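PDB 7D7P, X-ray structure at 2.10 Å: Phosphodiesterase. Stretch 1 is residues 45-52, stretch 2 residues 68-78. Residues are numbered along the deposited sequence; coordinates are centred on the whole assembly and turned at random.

Stretch 1 45-52: KLAASSLF
Stretch 2 (68-78) AVCVRVFQELH

Packing of residues 45-52 against the helix 68-76 in a phosphodiesterase. The polar centre is the side chain of Glu-76, which bonds to its own helix with one carboxylate oxygen and across to stretch 1 with the other. Its OE1 accepts from Arg-72 NH2 at 2.8 Å, a salt bridge one helical turn apart, and from Arg-72 NE at 3.1 Å; its OE2 accepts from Ser-49 OG at 2.9 Å. Glu-76 extends to reach both (chi1 m, chi2 t), while Arg-72 runs m, t, p with chi4 near 180°, so that its guanidinium lies beside the carboxylate.

Ser-49 (chi1 t, CB toward the helix) is used twice. While OG donates to Glu-76, it accepts from the backbone of its own stretch, Leu-51 N to Ser-49 OG at 2.9 Å. Arg-72 NH2 also lies 3.0 Å from Ser-49 OG. The guanidinium edge meets Ser-50 as well: Arg-72 NH2 donates to Ser-50 OG at 3.2 Å, and Arg-72 NH1 adds a weak bond to the same Ser-50 OG at 3.4 Å, which the p rotamer of Ser-50 holds near the guanidinium plane. Over one face sits Leu-51 CB, 3.6 Å from Arg-72 NH2. Leu-51 N is 3.4 Å from Arg-72 NH2, but both are donors and no bond forms. A water links the stretches too, donating to Leu-46 O at 3.0 Å and to Glu-76 OE2 at 2.6 Å.

The backbone explains this placement. Stretch 1 enters as a helix already under way at Lys-45 and passes through Ala-48 (phi/psi -83/-10) to Ser-49, whose psi of 150° breaks the helical path. A type I turn follows from Ser-49 to Phe-52, with Ser-50 at -63/-17, Leu-51 at -69/-24 and Phe-52 N bonded to Ser-49 O at 3.0 Å. Stretch 2 is regular helix, with phi near -65° and psi near -40° through most of its length. The chains run in opposite senses: Leu-46 CA is 7.2 Å from Glu-76 CA, and Leu-51 CA is 7.7 Å from Val-69 CA.

Two leucines supply the apolar packing. Leu-51 (chi1 t, chi2 p, CB toward the helix) has the largest covered area, 105 Å² of residue surface. Its CD2 lies 3.8 Å from Val-73 CG2 and its CD1 4.2 Å from Val-69 CG1; these valines, four residues apart and both t, present methyls along one side of the helix. Leu-46 (m, t) starts sideways, but its end comes nearer: CD1 packs 3.9 Å from Leu-77 CD2, and CD2 approaches Glu-76 O to 3.2 Å. Leu-77 is likewise m, t. At His-78 the helix has given way to a Schellman motif, with phi/psi 70/14 and His-78 N to Gln-75 O at 3.0 Å. Together the stretches bury 404 Å², both sides summed.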

# COMPACT_ATOMS: atom_id res chain seq x y z
N LYS A 45 14.37 -0.63 34.27
CA LYS A 45 15.66 -0.05 34.63
C LYS A 45 16.49 0.24 33.38
O LYS A 45 17.11 1.31 33.28
CB LYS A 45 16.42 -0.99 35.56
N LEU A 46 16.49 -0.68 32.42
CA LEU A 46 17.23 -0.47 31.18
C LEU A 46 16.67 0.69 30.38
O LEU A 46 17.43 1.50 29.83
CB LEU A 46 17.22 -1.75 30.34
CG LEU A 46 17.97 -2.95 30.93
CD1 LEU A 46 17.57 -4.25 30.24
CD2 LEU A 46 19.47 -2.73 30.83
N ALA A 47 15.34 0.80 30.30
CA ALA A 47 14.71 1.84 29.50
C ALA A 47 14.90 3.23 30.10
O ALA A 47 14.68 4.23 29.40
CB ALA A 47 13.22 1.55 29.34
N ALA A 48 15.30 3.33 31.37
CA ALA A 48 15.53 4.62 32.00
C ALA A 48 16.90 5.20 31.69
O ALA A 48 17.14 6.37 32.00
CB ALA A 48 15.35 4.51 33.51
N SER A 49 17.80 4.42 31.10
CA SER A 49 19.14 4.89 30.79
C SER A 49 19.13 5.82 29.59
O SER A 49 18.30 5.70 28.69
CB SER A 49 20.07 3.71 30.52
OG SER A 49 21.19 4.10 29.75
N SER A 50 20.08 6.76 29.58
CA SER A 50 20.23 7.66 28.44
C SER A 50 20.60 6.91 27.17
O SER A 50 20.48 7.47 26.07
CB SER A 50 21.29 8.73 28.74
OG SER A 50 22.56 8.14 28.99
N LEU A 51 21.07 5.67 27.29
CA LEU A 51 21.33 4.83 26.12
C LEU A 51 20.05 4.41 25.41
O LEU A 51 20.09 4.11 24.22
CB LEU A 51 22.12 3.59 26.55
CG LEU A 51 22.62 2.63 25.47
CD1 LEU A 51 23.72 3.27 24.64
CD2 LEU A 51 23.11 1.33 26.10
N PHE A 52 18.92 4.39 26.12
CA PHE A 52 17.66 3.90 25.55
C PHE A 52 16.97 5.05 24.82
O PHE A 52 16.24 5.85 25.41
CB PHE A 52 16.77 3.32 26.64
CG PHE A 52 15.74 2.35 26.13
CD1 PHE A 52 14.49 2.79 25.73
CD2 PHE A 52 16.03 1.00 26.03
CE1 PHE A 52 13.54 1.91 25.25
CE2 PHE A 52 15.08 0.11 25.56
CZ PHE A 52 13.84 0.56 25.17
N ALA A 68 32.08 3.81 22.75
CA ALA A 68 31.42 3.91 24.05
C ALA A 68 30.01 3.33 24.00
O ALA A 68 29.55 2.72 24.97
CB ALA A 68 31.38 5.37 24.51
N VAL A 69 29.32 3.50 22.87
CA VAL A 69 27.97 2.95 22.74
C VAL A 69 28.02 1.43 22.78
O VAL A 69 27.21 0.79 23.48
CB VAL A 69 27.31 3.45 21.44
CG1 VAL A 69 26.02 2.69 21.18
CG2 VAL A 69 27.04 4.94 21.52
N CYS A 70 28.95 0.82 22.05
CA CYS A 70 29.05 -0.64 22.02
C CYS A 70 29.38 -1.19 23.40
O CYS A 70 28.79 -2.18 23.85
CB CYS A 70 30.10 -1.07 21.00
SG CYS A 70 29.72 -0.61 19.29
N VAL A 71 30.33 -0.56 24.10
CA VAL A 71 30.70 -1.01 25.44
C VAL A 71 29.54 -0.82 26.40
O VAL A 71 29.29 -1.67 27.26
CB VAL A 71 31.97 -0.27 25.91
CG1 VAL A 71 32.27 -0.61 27.36
CG2 VAL A 71 33.15 -0.61 25.02
N ARG A 72 28.82 0.30 26.28
CA ARG A 72 27.70 0.56 27.19
C ARG A 72 26.58 -0.46 27.01
O ARG A 72 25.93 -0.85 27.98
CB ARG A 72 27.17 1.97 26.98
CG ARG A 72 27.91 3.04 27.77
CD ARG A 72 27.17 4.37 27.71
NE ARG A 72 25.90 4.34 28.44
CZ ARG A 72 25.05 5.37 28.49
NH1 ARG A 72 25.33 6.50 27.86
NH2 ARG A 72 23.92 5.26 29.18
N VAL A 73 26.34 -0.89 25.77
CA VAL A 73 25.32 -1.92 25.53
C VAL A 73 25.69 -3.20 26.27
O VAL A 73 24.87 -3.79 26.97
CB VAL A 73 25.14 -2.16 24.02
CG1 VAL A 73 24.30 -3.41 23.79
CG2 VAL A 73 24.50 -0.96 23.36
N PHE A 74 26.95 -3.64 26.12
CA PHE A 74 27.41 -4.83 26.82
C PHE A 74 27.37 -4.64 28.33
O PHE A 74 26.98 -5.55 29.07
CB PHE A 74 28.83 -5.18 26.37
CG PHE A 74 28.90 -5.95 25.08
CD1 PHE A 74 28.67 -5.32 23.87
CD2 PHE A 74 29.22 -7.30 25.08
CE1 PHE A 74 28.75 -6.02 22.68
CE2 PHE A 74 29.30 -8.00 23.90
CZ PHE A 74 29.06 -7.36 22.70
N GLN A 75 27.77 -3.46 28.81
CA GLN A 75 27.83 -3.23 30.25
C GLN A 75 26.43 -3.17 30.86
O GLN A 75 26.16 -3.83 31.87
CB GLN A 75 28.60 -1.94 30.54
N GLU A 76 25.53 -2.38 30.26
CA GLU A 76 24.23 -2.16 30.88
C GLU A 76 23.33 -3.39 30.79
O GLU A 76 22.44 -3.57 31.64
CB GLU A 76 23.55 -0.95 30.24
CG GLU A 76 24.30 0.35 30.52
CD GLU A 76 23.47 1.59 30.23
OE1 GLU A 76 24.03 2.70 30.28
OE2 GLU A 76 22.26 1.45 29.94
N LEU A 77 23.54 -4.26 29.80
CA LEU A 77 22.80 -5.51 29.72
C LEU A 77 23.38 -6.60 30.61
O LEU A 77 22.85 -7.72 30.62
CB LEU A 77 22.75 -6.01 28.27
CG LEU A 77 21.87 -5.19 27.34
CD1 LEU A 77 21.99 -5.67 25.90
CD2 LEU A 77 20.42 -5.25 27.80
N HIS A 78 24.45 -6.30 31.35
CA HIS A 78 25.07 -7.16 32.36
C HIS A 78 25.78 -8.38 31.78
O HIS A 78 26.14 -9.29 32.53
CB HIS A 78 24.06 -7.62 33.41
CG HIS A 78 23.28 -6.50 34.03
ND1 HIS A 78 23.87 -5.54 34.83
CD2 HIS A 78 21.96 -6.18 33.97
CE1 HIS A 78 22.95 -4.68 35.23
NE2 HIS A 78 21.78 -5.05 34.73
O HOH W 1 20.04 0.24 29.21